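Local structure of putative xanthine dehydrogenase YAGS fad-binding subunit (Escherichia coli, 5G5G) at residues A79-S84 with A256-A261; V593-H596 with E601-V604; T710-R715 with D726-V731. The protein holds the molybdenum and pterin cytosine dinucleotide cofactor of a three-chain periplasmic aldehyde oxidase, where it probably oxidises aldehydes to carboxylic acids. One frame throughout, in Å; residues are numbered along the deposited sequence.

Contact 1. Residues A79-S84 with A256-A261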
ATOM      1  N   ALA C  79       1.290  -8.693  31.994  1.00 15.31           N
ATOM      2  CA  ALA C  79       2.665  -9.217  31.943  1.00 16.00           C
ATOM      3  C   ALA C  79       3.452  -8.478  30.859  1.00 15.61           C
ATOM      4  O   ALA C  79       2.883  -7.791  30.002  1.00 14.28           O
ATOM      5  CB  ALA C  79       2.638 -10.699  31.585  1.00 16.18           C
ATOM      6  N   VAL C  80       4.779  -8.655  30.899  1.00 16.20           N
ATOM      7  CA  VAL C  80       5.618  -8.186  29.801  1.00 16.51           C
ATOM      8  C   VAL C  80       6.498  -9.356  29.360  1.00 17.14           C
ATOM      9  O   VAL C  80       7.243  -9.898  30.184  1.00 17.82           O
ATOM     10  CB  VAL C  80       6.535  -6.996  30.232  1.00 17.28           C
ATOM     11  CG1 VAL C  80       7.334  -6.489  29.035  1.00 17.12           C
ATOM     12  CG2 VAL C  80       5.677  -5.887  30.851  1.00 17.67           C
ATOM     13  N   ILE C  81       6.405  -9.720  28.091  1.00 16.70           N
ATOM     14  CA  ILE C  81       7.178 -10.812  27.504  1.00 17.10           C
ATOM     15  C   ILE C  81       8.493 -10.278  26.975  1.00 16.57           C
ATOM     16  O   ILE C  81       8.483  -9.267  26.275  1.00 16.27           O
ATOM     17  CB  ILE C  81       6.432 -11.471  26.350  1.00 17.80           C
ATOM     18  CG1 ILE C  81       4.987 -11.772  26.771  1.00 18.47           C
ATOM     19  CG2 ILE C  81       7.177 -12.717  25.853  1.00 18.38           C
ATOM     20  CD1 ILE C  81       4.795 -12.482  28.065  1.00 19.20           C
ATOM     21  N   THR C  82       9.593 -10.987  27.261  1.00 16.45           N
ATOM     22  CA  THR C  82      10.919 -10.639  26.760  1.00 16.54           C
ATOM     23  C   THR C  82      11.665 -11.887  26.344  1.00 17.39           C
ATOM     24  O   THR C  82      11.257 -12.958  26.716  1.00 17.72           O
ATOM     25  CB  THR C  82      11.756  -9.962  27.864  1.00 16.92           C
ATOM     26  OG1 THR C  82      12.029 -10.905  28.918  1.00 17.11           O
ATOM     27  CG2 THR C  82      11.001  -8.797  28.466  1.00 16.57           C
ATOM     28  N   ALA C  83      12.785 -11.742  25.628  1.00 18.29           N
ATOM     29  CA  ALA C  83      13.616 -12.931  25.300  1.00 19.53           C
ATOM     30  C   ALA C  83      14.060 -13.609  26.544  1.00 21.82           C
ATOM     31  O   ALA C  83      14.071 -14.856  26.644  1.00 23.39           O
ATOM     32  CB  ALA C  83      14.821 -12.566  24.445  1.00 19.16           C
ATOM     33  N   SER C  84      14.429 -12.801  27.545  1.00 23.48           N
ATOM     34  CA  SER C  84      14.913 -13.302  28.762  1.00 25.01           C
ATOM     35  C   SER C  84      13.876 -14.150  29.523  1.00 25.08           C
ATOM     36  O   SER C  84      14.246 -15.150  30.171  1.00 27.52           O
ATOM     37  CB  SER C  84      15.410 -12.120  29.607  1.00 26.48           C
ATOM     38  OG  SER C  84      15.981 -12.602  30.710  1.00 29.92           O
ATOM     39  N   ALA C 256       1.488 -16.106  20.734  1.00 13.38           N
ATOM     40  CA  ALA C 256       1.592 -17.448  21.280  1.00 13.97           C
ATOM     41  C   ALA C 256       2.319 -17.485  22.637  1.00 14.44           C
ATOM     42  O   ALA C 256       1.826 -18.060  23.628  1.00 14.53           O
ATOM     43  CB  ALA C 256       2.276 -18.373  20.290  1.00 14.09           C
ATOM     44  N   LEU C 257       3.485 -16.841  22.693  1.00 14.21           N
ATOM     45  CA  LEU C 257       4.199 -16.747  23.967  1.00 14.64           C
ATOM     46  C   LEU C 257       3.384 -16.074  25.062  1.00 14.70           C
ATOM     47  O   LEU C 257       3.350 -16.531  26.212  1.00 15.21           O
ATOM     48  CB  LEU C 257       5.504 -15.977  23.783  1.00 14.52           C
ATOM     49  CG  LEU C 257       6.515 -16.732  22.936  1.00 14.84           C
ATOM     50  CD1 LEU C 257       7.698 -15.812  22.682  1.00 15.10           C
ATOM     51  CD2 LEU C 257       6.965 -17.986  23.651  1.00 15.97           C
ATOM     52  N   ALA C 258       2.758 -14.959  24.701  1.00 14.17           N
ATOM     53  CA  ALA C 258       1.971 -14.199  25.654  1.00 14.30           C
ATOM     54  C   ALA C 258       0.790 -14.963  26.225  1.00 14.27           C
ATOM     55  O   ALA C 258       0.545 -14.943  27.448  1.00 14.69           O
ATOM     56  CB  ALA C 258       1.492 -12.885  25.016  1.00 13.64           C
ATOM     57  N   ALA C 259       0.059 -15.640  25.358  1.00 13.92           N
ATOM     58  CA  ALA C 259      -1.146 -16.331  25.801  1.00 14.58           C
ATOM     59  C   ALA C 259      -0.794 -17.485  26.716  1.00 15.72           C
ATOM     60  O   ALA C 259      -1.518 -17.784  27.623  1.00 16.62           O
ATOM     61  CB  ALA C 259      -1.936 -16.834  24.568  1.00 14.04           C
ATOM     62  N   ARG C 260       0.347 -18.103  26.499  1.00 16.87           N
ATOM     63  CA  ARG C 260       0.778 -19.176  27.381  1.00 18.87           C
ATOM     64  C   ARG C 260       1.196 -18.617  28.782  1.00 19.33           C
ATOM     65  O   ARG C 260       0.805 -19.142  29.837  1.00 19.58           O
ATOM     66  CB  ARG C 260       1.905 -19.968  26.727  1.00 20.99           C
ATOM     67  CG  ARG C 260       2.301 -21.147  27.587  1.00 23.48           C
ATOM     68  CD  ARG C 260       3.220 -22.083  26.862  1.00 25.42           C
ATOM     69  NE  ARG C 260       4.450 -21.402  26.494  1.00 26.21           N
ATOM     70  CZ  ARG C 260       5.459 -21.965  25.818  1.00 26.95           C
ATOM     71  NH1 ARG C 260       5.451 -23.287  25.455  1.00 26.85           N
ATOM     72  NH2 ARG C 260       6.502 -21.208  25.545  1.00 25.68           N
ATOM     73  N   ALA C 261       1.931 -17.513  28.777  1.00 18.85           N
ATOM     74  CA  ALA C 261       2.326 -16.859  30.046  1.00 19.55           C
ATOM     75  C   ALA C 261       1.159 -16.352  30.901  1.00 19.90           C
ATOM     76  O   ALA C 261       1.176 -16.523  32.103  1.00 20.04           O
ATOM     77  CB  ALA C 261       3.266 -15.722  29.756  1.00 19.66           C
TER

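Contact 2. Residues V593-H596 with E601-V604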
ATOM      1  N   VAL C 593       2.368   7.271 -21.255  1.00 14.12           N
ATOM      2  CA  VAL C 593       2.519   8.161 -20.116  1.00 14.22           C
ATOM      3  C   VAL C 593       2.473   9.601 -20.539  1.00 14.93           C
ATOM      4  O   VAL C 593       2.731   9.927 -21.725  1.00 15.07           O
ATOM      5  CB  VAL C 593       3.857   8.017 -19.377  1.00 15.39           C
ATOM      6  CG1 VAL C 593       3.943   6.641 -18.838  1.00 15.54           C
ATOM      7  CG2 VAL C 593       5.040   8.329 -20.307  1.00 15.70           C
ATOM      8  N   GLY C 594       2.189  10.477 -19.570  1.00 14.58           N
ATOM      9  CA  GLY C 594       2.336  11.896 -19.796  1.00 14.94           C
ATOM     10  C   GLY C 594       3.404  12.379 -18.812  1.00 15.34           C
ATOM     11  O   GLY C 594       3.439  11.920 -17.663  1.00 14.74           O
ATOM     12  N   VAL C 595       4.257  13.287 -19.269  1.00 15.42           N
ATOM     13  CA  VAL C 595       5.254  13.903 -18.388  1.00 15.76           C
ATOM     14  C   VAL C 595       5.018  15.406 -18.490  1.00 16.35           C
ATOM     15  O   VAL C 595       5.024  15.984 -19.589  1.00 16.58           O
ATOM     16  CB  VAL C 595       6.701  13.540 -18.751  1.00 15.71           C
ATOM     17  CG1 VAL C 595       7.699  14.288 -17.840  1.00 16.19           C
ATOM     18  CG2 VAL C 595       6.926  12.014 -18.671  1.00 15.16           C
ATOM     19  N   HIS C 596       4.784  16.029 -17.353  1.00 16.71           N
ATOM     20  CA  HIS C 596       4.506  17.459 -17.397  1.00 18.29           C
ATOM     21  C   HIS C 596       5.742  18.232 -17.857  1.00 19.11           C
ATOM     22  O   HIS C 596       6.844  18.114 -17.278  1.00 19.55           O
ATOM     23  CB  HIS C 596       3.964  17.974 -16.053  1.00 18.82           C
ATOM     24  CG  HIS C 596       3.257  19.281 -16.179  1.00 20.04           C
ATOM     25  ND1 HIS C 596       3.924  20.462 -16.325  1.00 21.60           N
ATOM     26  CD2 HIS C 596       1.939  19.586 -16.199  1.00 21.40           C
ATOM     27  CE1 HIS C 596       3.061  21.453 -16.455  1.00 22.33           C
ATOM     28  NE2 HIS C 596       1.842  20.945 -16.367  1.00 21.98           N
ATOM     29  N   GLU C 601       6.277  15.977 -13.468  1.00 16.76           N
ATOM     30  CA  GLU C 601       5.376  15.015 -12.879  1.00 16.11           C
ATOM     31  C   GLU C 601       4.968  13.965 -13.907  1.00 15.51           C
ATOM     32  O   GLU C 601       4.727  14.311 -15.043  1.00 15.86           O
ATOM     33  CB  GLU C 601       4.088  15.697 -12.365  1.00 17.02           C
ATOM     34  CG  GLU C 601       4.288  16.538 -11.125  1.00 17.78           C
ATOM     35  CD  GLU C 601       3.136  17.506 -10.884  1.00 18.89           C
ATOM     36  OE1 GLU C 601       2.977  18.442 -11.722  1.00 20.25           O
ATOM     37  OE2 GLU C 601       2.488  17.322  -9.816  1.00 20.02           O
ATOM     38  N   VAL C 602       4.995  12.709 -13.506  1.00 14.44           N
ATOM     39  CA  VAL C 602       4.697  11.595 -14.393  1.00 14.26           C
ATOM     40  C   VAL C 602       3.322  11.025 -14.071  1.00 13.87           C
ATOM     41  O   VAL C 602       3.030  10.682 -12.915  1.00 14.08           O
ATOM     42  CB  VAL C 602       5.752  10.485 -14.318  1.00 13.94           C
ATOM     43  CG1 VAL C 602       5.505   9.480 -15.411  1.00 14.01           C
ATOM     44  CG2 VAL C 602       7.149  11.043 -14.434  1.00 14.61           C
ATOM     45  N   ARG C 603       2.503  10.869 -15.106  1.00 14.11           N
ATOM     46  CA  ARG C 603       1.122  10.396 -14.914  1.00 14.57           C
ATOM     47  C   ARG C 603       0.859   9.372 -16.032  1.00 14.76           C
ATOM     48  O   ARG C 603       1.096   9.638 -17.235  1.00 15.19           O
ATOM     49  CB  ARG C 603       0.111  11.561 -14.979  1.00 15.57           C
ATOM     50  CG  ARG C 603       0.307  12.613 -13.890  1.00 16.03           C
ATOM     51  CD  ARG C 603      -0.136  12.176 -12.513  1.00 16.20           C
ATOM     52  NE  ARG C 603       0.118  13.256 -11.571  1.00 16.86           N
ATOM     53  CZ  ARG C 603       1.143  13.344 -10.713  1.00 17.68           C
ATOM     54  NH1 ARG C 603       2.058  12.393 -10.590  1.00 18.23           N
ATOM     55  NH2 ARG C 603       1.228  14.398  -9.908  1.00 17.95           N
ATOM     56  N   VAL C 604       0.417   8.204 -15.637  1.00 13.81           N
ATOM     57  CA  VAL C 604       0.136   7.174 -16.609  1.00 14.24           C
ATOM     58  C   VAL C 604      -1.211   7.403 -17.256  1.00 15.03           C
ATOM     59  O   VAL C 604      -2.206   7.612 -16.570  1.00 14.86           O
ATOM     60  CB  VAL C 604       0.202   5.787 -15.988  1.00 13.33           C
ATOM     61  CG1 VAL C 604       0.072   4.674 -17.051  1.00 13.22           C
ATOM     62  CG2 VAL C 604       1.524   5.639 -15.240  1.00 12.93           C
TER

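Contact 3. Residues T710-R715 with D726-V731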
ATOM      1  N   THR C 710      10.231  12.032 -23.230  1.00 16.11           N
ATOM      2  CA  THR C 710      11.123  13.093 -22.855  1.00 16.72           C
ATOM      3  C   THR C 710      12.498  13.062 -23.511  1.00 17.12           C
ATOM      4  O   THR C 710      13.187  14.059 -23.497  1.00 17.63           O
ATOM      5  CB  THR C 710      11.399  13.074 -21.348  1.00 16.03           C
ATOM      6  OG1 THR C 710      11.984  11.819 -20.946  1.00 16.27           O
ATOM      7  CG2 THR C 710      10.100  13.258 -20.545  1.00 15.80           C
ATOM      8  N   GLY C 711      12.927  11.904 -23.978  1.00 16.87           N
ATOM      9  CA  GLY C 711      14.301  11.668 -24.343  1.00 17.48           C
ATOM     10  C   GLY C 711      15.286  11.450 -23.200  1.00 17.24           C
ATOM     11  O   GLY C 711      16.490  11.509 -23.442  1.00 18.09           O
ATOM     12  N   ILE C 712      14.803  11.269 -21.978  1.00 16.77           N
ATOM     13  CA  ILE C 712      15.652  11.124 -20.792  1.00 16.83           C
ATOM     14  C   ILE C 712      15.602   9.686 -20.277  1.00 16.25           C
ATOM     15  O   ILE C 712      14.511   9.167 -19.876  1.00 15.97           O
ATOM     16  CB  ILE C 712      15.213  12.094 -19.659  1.00 17.06           C
ATOM     17  CG1 ILE C 712      15.056  13.521 -20.170  1.00 17.72           C
ATOM     18  CG2 ILE C 712      16.150  11.958 -18.431  1.00 17.77           C
ATOM     19  CD1 ILE C 712      14.254  14.416 -19.214  1.00 18.13           C
ATOM     20  N   ARG C 713      16.765   9.007 -20.283  1.00 16.79           N
ATOM     21  CA  ARG C 713      16.872   7.687 -19.664  1.00 17.13           C
ATOM     22  C   ARG C 713      17.151   7.824 -18.190  1.00 17.34           C
ATOM     23  O   ARG C 713      18.040   8.584 -17.794  1.00 19.01           O
ATOM     24  CB  ARG C 713      18.012   6.891 -20.255  1.00 17.64           C
ATOM     25  CG  ARG C 713      17.821   6.512 -21.685  1.00 17.97           C
ATOM     26  CD  ARG C 713      16.901   5.323 -21.813  1.00 17.54           C
ATOM     27  NE  ARG C 713      16.867   4.930 -23.216  1.00 17.57           N
ATOM     28  CZ  ARG C 713      16.007   4.053 -23.727  1.00 16.77           C
ATOM     29  NH1 ARG C 713      15.076   3.487 -22.986  1.00 16.14           N
ATOM     30  NH2 ARG C 713      16.078   3.771 -25.015  1.00 17.75           N
ATOM     31  N   VAL C 714      16.358   7.170 -17.362  1.00 17.02           N
ATOM     32  CA  VAL C 714      16.617   7.168 -15.940  1.00 16.75           C
ATOM     33  C   VAL C 714      16.777   5.698 -15.535  1.00 16.65           C
ATOM     34  O   VAL C 714      15.855   4.873 -15.710  1.00 17.99           O
ATOM     35  CB  VAL C 714      15.447   7.798 -15.161  1.00 16.69           C
ATOM     36  CG1 VAL C 714      15.697   7.729 -13.652  1.00 16.41           C
ATOM     37  CG2 VAL C 714      15.215   9.220 -15.656  1.00 17.89           C
ATOM     38  N   ARG C 715      17.931   5.380 -14.961  1.00 16.08           N
ATOM     39  CA  ARG C 715      18.248   3.972 -14.684  1.00 16.08           C
ATOM     40  C   ARG C 715      18.231   3.619 -13.201  1.00 15.47           C
ATOM     41  O   ARG C 715      18.499   2.486 -12.838  1.00 15.23           O
ATOM     42  CB  ARG C 715      19.605   3.640 -15.321  1.00 16.75           C
ATOM     43  CG  ARG C 715      19.695   3.959 -16.795  1.00 17.22           C
ATOM     44  CD  ARG C 715      20.971   3.420 -17.397  1.00 17.56           C
ATOM     45  NE  ARG C 715      21.011   3.722 -18.807  1.00 18.44           N
ATOM     46  CZ  ARG C 715      21.382   4.888 -19.325  1.00 18.58           C
ATOM     47  NH1 ARG C 715      21.844   5.870 -18.550  1.00 19.04           N
ATOM     48  NH2 ARG C 715      21.370   5.045 -20.640  1.00 18.96           N
ATOM     49  N   ASP C 726      15.855  18.889 -14.936  1.00 25.19           N
ATOM     50  CA  ASP C 726      16.869  19.687 -15.633  1.00 28.39           C
ATOM     51  C   ASP C 726      17.142  19.290 -17.101  1.00 28.43           C
ATOM     52  O   ASP C 726      18.002  19.912 -17.718  1.00 28.52           O
ATOM     53  CB  ASP C 726      18.172  19.800 -14.815  1.00 31.71           C
ATOM     54  CG  ASP C 726      18.972  18.502 -14.764  1.00 34.65           C
ATOM     55  OD1 ASP C 726      18.586  17.516 -15.416  1.00 37.72           O
ATOM     56  OD2 ASP C 726      19.995  18.470 -14.030  1.00 39.18           O
ATOM     57  N   LYS C 727      16.439  18.300 -17.652  1.00 27.84           N
ATOM     58  CA  LYS C 727      16.488  18.014 -19.117  1.00 31.00           C
ATOM     59  C   LYS C 727      15.143  18.138 -19.874  1.00 30.31           C
ATOM     60  O   LYS C 727      15.058  17.737 -21.038  1.00 31.03           O
ATOM     61  CB  LYS C 727      17.172  16.659 -19.369  1.00 33.17           C
ATOM     62  CG  LYS C 727      18.662  16.674 -18.970  1.00 38.21           C
ATOM     63  CD  LYS C 727      19.456  15.381 -19.201  1.00 41.72           C
ATOM     64  CE  LYS C 727      19.033  14.235 -18.268  1.00 44.57           C
ATOM     65  NZ  LYS C 727      19.577  14.268 -16.873  1.00 45.71           N
ATOM     66  N   LEU C 728      14.133  18.758 -19.260  1.00 28.47           N
ATOM     67  CA  LEU C 728      12.856  19.053 -19.921  1.00 28.18           C
ATOM     68  C   LEU C 728      12.918  20.343 -20.784  1.00 31.23           C
ATOM     69  O   LEU C 728      13.892  21.128 -20.677  1.00 29.62           O
ATOM     70  CB  LEU C 728      11.773  19.199 -18.876  1.00 28.10           C
ATOM     71  CG  LEU C 728      11.496  17.950 -18.095  1.00 26.44           C
ATOM     72  CD1 LEU C 728      10.539  18.336 -16.989  1.00 27.91           C
ATOM     73  CD2 LEU C 728      10.914  16.872 -19.000  1.00 26.22           C
ATOM     74  N   PRO C 729      11.854  20.602 -21.595  1.00 33.31           N
ATOM     75  CA  PRO C 729      11.941  21.766 -22.475  1.00 35.95           C
ATOM     76  C   PRO C 729      11.862  23.083 -21.678  1.00 39.20           C
ATOM     77  O   PRO C 729      11.553  23.079 -20.483  1.00 37.95           O
ATOM     78  CB  PRO C 729      10.725  21.598 -23.417  1.00 35.73           C
ATOM     79  CG  PRO C 729      10.245  20.172 -23.238  1.00 34.46           C
ATOM     80  CD  PRO C 729      10.559  19.907 -21.783  1.00 33.09           C
ATOM     81  N   ASP C 730      12.158  24.194 -22.335  1.00 42.66           N
ATOM     82  CA  ASP C 730      12.083  25.500 -21.680  1.00 45.74           C
ATOM     83  C   ASP C 730      10.606  25.850 -21.442  1.00 47.50           C
ATOM     84  O   ASP C 730       9.736  25.462 -22.228  1.00 45.88           O
ATOM     85  CB  ASP C 730      12.773  26.584 -22.543  1.00 49.79           C
ATOM     86  CG  ASP C 730      14.249  26.263 -22.852  1.00 51.00           C
ATOM     87  OD1 ASP C 730      14.946  25.682 -21.991  1.00 54.20           O
ATOM     88  OD2 ASP C 730      14.710  26.593 -23.961  1.00 53.03           O
ATOM     89  N   VAL C 731      10.311  26.528 -20.325  1.00 49.37           N
ATOM     90  CA  VAL C 731       9.016  27.190 -20.136  1.00 50.12           C
ATOM     91  C   VAL C 731       9.379  28.668 -20.341  1.00 50.29           C
ATOM     92  O   VAL C 731       8.517  29.522 -20.362  1.00 52.45           O
ATOM     93  CB  VAL C 731       8.374  26.951 -18.727  1.00 50.02           C
ATOM     94  CG1 VAL C 731       6.839  27.057 -18.787  1.00 49.44           C
ATOM     95  CG2 VAL C 731       8.782  25.603 -18.123  1.00 48.45           C
TER

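Contact 1. Residues A79-S84 with A256-A261
Ile81 carries this contact almost alone, laying both branches of its side chain along one flank of the helix at 256-261. Its CG2 methyl meets the root of Leu257, CG2 to CB 4.2 Å. The other branch runs across the helix surface: CG1 passes above the backbone of Ala258, 4.0 Å from its CA, and CD1 ends on the methyl of Ala261, with CB also 4.0 Å away. The torsions sort the branches. With chi1 at -48°, CG1 lies beside the backbone N of Ile81, and a second bend of like size turns CD1 toward the later turn of the helix. Strand 77-82 is an outermost strand, within this chain, of a mixed sheet that joins hammerhead strands to strands of the first cofactor-binding region, and helix 250-262 packs on the face to which Ile81 points. The axes of strand 79-82 and helix 256-261 approach to 9.1 Å, at 135° between their N-to-C directions. Alanines suit the helix here because short methyls let a branched isoleucine come down to the backbone. Ala258 also touches Leu114 and Val116 of the adjacent strand, while Leu257 reaches Leu224 of helix 213-224.

Contact 2. Residues V593-H596 with E601-V604
The carbonyl oxygen of Arg603 accepts the N-H of Gly594 in a short, nearly straight bond, N to O 2.7 Å and 172° at the hydrogen. The return bond, from Arg603 N to Gly594 O, is 2.9 Å long, and together the two define an antiparallel hydrogen-bonded pair. Nearer the turn, His596 N gives its hydrogen to Glu601 O, also at 2.9 Å. In the non-hydrogen-bonded pairs to either side of Gly594-Arg603, valines share one face: Val593 CG1 and Val604 CG2 are 4.4 Å apart, and Val595 meets Val602 through their CG2 methyls at a like distance. Branching at CB suits valine to extended strands and gives this face a compact hydrocarbon surface. On the opposite face Gly594 has no side chain, and Arg603, bent at chi1 -62° and again at chi2, folds back along its own strand. Its NH1 reaches Val602 O at 3.0 Å from well above the carbonyl plane, its NH2 forms a salt bridge with Glu601 OE2 at 3.2 Å, and the rim of one guanidinium face lies over Glu601 CB. Glu601 OE1 is hydrogen-bonded to Thr599 OG1. OE2, NH1 and NH2 also hydrogen-bond the backbone of another protein chain, so the pair probably helps fix the subunit interface. His596 sends its ring away from Glu601, where ND1 accepts from Ala598 N and the ring packs edge-to-face with Trp429. These segments are the closing end of the beta hairpin 584-596/602-612. Strand 429-441 flanks it through backbone bonds at Val593 and Val595, while helices 698-710 and 619-638 pack against the valine face.

Contact 3. Residues T710-R715 with D726-V731
Helix 698-710 ends at Thr710, and the chain turns through Gly711, whose positive phi of 77° glycine readily accepts, before extending through Ile712 past Lys727 and Leu728 without any backbone hydrogen bond across. Ile712 does most of the touching. Its CG2 methyl rests on Lys727 CE at 3.7 Å, and its CD1 on Lys727 CB at the same distance; the two side chains cross obliquely, the isoleucine lying against the aliphatic part of the lysine. Bends at chi3 and chi4 (-69° and -80°) bring CE onto the CG2 methyl of Ile712. Lys727 NZ also makes a long salt bridge with Asp726 OD1, at 3.7 Å, whose contribution is probably weak. Lysine fits an exposed place of this sort, since its methylenes can shield an apolar neighbour while the ammonium stays at the surface. Thr710 forms an ST turn as the helix finishes: OG1 accepts from Ile712 N at 3.1 Å and also bonds Val706 O. These bonds fix the rotation of the threonine and leave its CG2 turned to Leu728, 4.0 Å from CD2. The same CD2 of Leu728 lies 4.2 Å from Ile712 CD1, so one leucine methyl serves both partners. Beyond Ile712 the loop is tied to helix 354-372, with Arg713 in salt bridges to Asp366 and Glu370 and Arg715 in one to Glu367. The segment 726-731 is the C-terminal tail of the modelled chain; there Leu728 packs on a basic side chain of another protein chain, and Pro729 O takes a hydrogen bond from a basic side chain of that protein.

How the contacts relate
Contacts 2 and 3 are neighbours, their centres about 12 Å apart, and they touch: Val595 CG1 of the hairpin meets Thr710 CG2 at 3.8 Å, and Leu728 CD1 packs on the carbonyl oxygen of His596 at 3.7 Å, so the helix end and the C-terminal tail both lean on the hairpin. The side chain of Glu601 in contact 2 is about 12 Å from a bound FAD. Contact 1 stands apart, its centre about 51 Å from that of contact 2 and 56 Å from that of contact 3. None of the three supplies a residue to the molybdenum pocket, which includes Gln211 and Glu692.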